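Local coordinates for protein cerato-platanin 1 (Moniliophthora perniciosa, PDB 3SUJ) that is a secreted fungal protein of the cerato-platanin family, binds metal ions including zinc, and has a precise role that remains uncertain, at residues A96-D99 with R104-E107. Numbering follows the deposited sequence. Where two conformers were deposited one is given.
Sequences AMDD and RAEE. With NA (sodium ion), chain H.
Asp98 and Met97, neighbours on helix 94-101, meet Ala105 at the start of helix 105-108, so the contact packs two short consecutive helices, joined by a brief turn, against each other in this double-psi beta-barrel protein. The close-packed part has an apolar and a polar half. Met97 CG lies 3.7 Å from Ala105 CB, and since that CG is anti to the backbone N (chi1 -173°) and the chain stays extended beyond it, the thioether runs alongside the alanine methyl, with SD 4.2 Å from the same CB. Tyr7 of strand 3-7 touches both side chains and ties this buried patch to the barrel sheet.

In the polar half Asp98 OD1 comes closer still, 3.2 Å from Ala105 CB. The amide Ala105 N donates to Asp98 OD1 over 3.0 Å at 159°, meeting the oxygen nearly along its C-O axis, while OD2 of the same carboxylate forms a salt bridge with Lys94 one helical turn earlier. Water 1 donates to Asp98 OD1 and accepts from Glu106 N, so the aspartate reaches two successive amides at the beginning of the second helix, one directly and one through solvent. Replacing Asp98 by an alanine would remove the carboxylate, and the Ala105 amide is likely to lose this acceptor, Lys94 this salt-bridge partner and water 1 its link to the first helix.

Beyond this the second segment is more open: Glu106 and Glu107 are exposed and take no part in the contact. Arg104 grips Glu107 side-on, NE to OE1 and NH2 to OE2; both oxygens lie close to the guanidinium plane, yet the nitrogens approach from above the carboxylate plane. Glu106, its chain extended, reaches the ion modelled as sodium, which waters 2, 3 and 4 also bind; Glu106 OE2 is 2.7 Å from the metal and OE1 2.0 Å, short for sodium, so the ion's identity is doubtful.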
loop_
_atom_site.group_PDB
_atom_site.type_symbol
_atom_site.label_atom_id
_atom_site.label_comp_id
_atom_site.label_asym_id
_atom_site.label_seq_id
_atom_site.Cartn_x
_atom_site.Cartn_y
_atom_site.Cartn_z
ATOM N N ALA A 96 5.902 5.476 -2.806
ATOM C CA ALA A 96 6.308 4.151 -2.380
ATOM C C ALA A 96 6.891 3.353 -3.531
ATOM O O ALA A 96 7.925 2.697 -3.381
ATOM C CB ALA A 96 5.125 3.498 -1.805
ATOM N N MET A 97 6.248 3.416 -4.718
ATOM C CA MET A 97 6.750 2.652 -5.823
ATOM C C MET A 97 8.076 3.241 -6.354
ATOM O O MET A 97 8.927 2.464 -6.789
ATOM C CB MET A 97 5.682 2.507 -6.932
ATOM C CG MET A 97 6.175 1.530 -8.023
ATOM S SD MET A 97 4.797 1.098 -9.105
ATOM C CE MET A 97 5.607 0.186 -10.381
ATOM N N ASP A 98 8.209 4.554 -6.326
ATOM C CA ASP A 98 9.492 5.162 -6.672
ATOM C C ASP A 98 10.569 4.708 -5.669
ATOM O O ASP A 98 11.707 4.415 -6.121
ATOM C CB ASP A 98 9.364 6.673 -6.668
ATOM C CG ASP A 98 8.935 7.236 -8.038
ATOM O OD1 ASP A 98 9.148 6.608 -9.045
ATOM O OD2 ASP A 98 8.400 8.374 -8.035
ATOM N N ASP A 99 10.249 4.626 -4.390
ATOM C CA ASP A 99 11.205 4.173 -3.332
ATOM C C ASP A 99 11.655 2.750 -3.719
ATOM O O ASP A 99 12.831 2.411 -3.718
ATOM C CB ASP A 99 10.538 4.219 -1.955
ATOM C CG ASP A 99 10.491 5.623 -1.377
ATOM O OD1 ASP A 99 10.959 6.564 -2.034
ATOM O OD2 ASP A 99 9.950 5.781 -0.268
ATOM N N ARG A 104 11.507 4.766 -10.692
ATOM C CA ARG A 104 11.044 4.284 -11.986
ATOM C C ARG A 104 9.570 3.896 -11.960
ATOM O O ARG A 104 9.145 3.127 -12.846
ATOM C CB ARG A 104 11.897 3.087 -12.389
ATOM C CG ARG A 104 13.358 3.451 -12.554
ATOM C CD ARG A 104 14.198 2.235 -12.870
ATOM N NE ARG A 104 13.920 1.929 -14.246
ATOM C CZ ARG A 104 14.071 0.717 -14.789
ATOM N NH1 ARG A 104 14.485 -0.267 -14.041
ATOM N NH2 ARG A 104 13.788 0.569 -16.077
ATOM N N ALA A 105 8.790 4.440 -11.075
ATOM C CA ALA A 105 7.377 4.025 -10.969
ATOM C C ALA A 105 6.602 4.307 -12.285
ATOM O O ALA A 105 5.978 3.457 -12.851
ATOM C CB ALA A 105 6.709 4.730 -9.870
ATOM N N GLU A 106 6.555 5.528 -12.706
ATOM C CA GLU A 106 5.961 5.943 -13.974
ATOM C C GLU A 106 6.519 5.227 -15.174
ATOM O O GLU A 106 5.746 4.708 -16.019
ATOM C CB GLU A 106 6.084 7.470 -14.131
ATOM C CG GLU A 106 5.317 8.098 -15.312
ATOM C CD GLU A 106 5.263 9.659 -15.219
ATOM O OE1 GLU A 106 5.919 10.349 -14.365
ATOM O OE2 GLU A 106 4.485 10.229 -15.995
ATOM N N GLU A 107 7.822 5.087 -15.292
ATOM C CA GLU A 107 8.371 4.361 -16.385
ATOM C C GLU A 107 7.912 2.917 -16.471
ATOM O O GLU A 107 7.460 2.415 -17.498
ATOM C CB GLU A 107 9.913 4.439 -16.267
ATOM C CG GLU A 107 10.572 3.561 -17.223
ATOM C CD GLU A 107 12.012 3.204 -16.860
ATOM O OE1 GLU A 107 12.620 3.815 -15.943
ATOM O OE2 GLU A 107 12.550 2.300 -17.509
HETATM NA NA NA H . 5.584 12.303 -14.743
HETATM O O HOH W 1 8.432 7.633 -11.537
HETATM O O HOH W 2 4.281 12.330 -16.658
HETATM O O HOH W 3 6.305 13.291 -13.103
HETATM O O HOH W 4 7.140 12.622 -15.799
#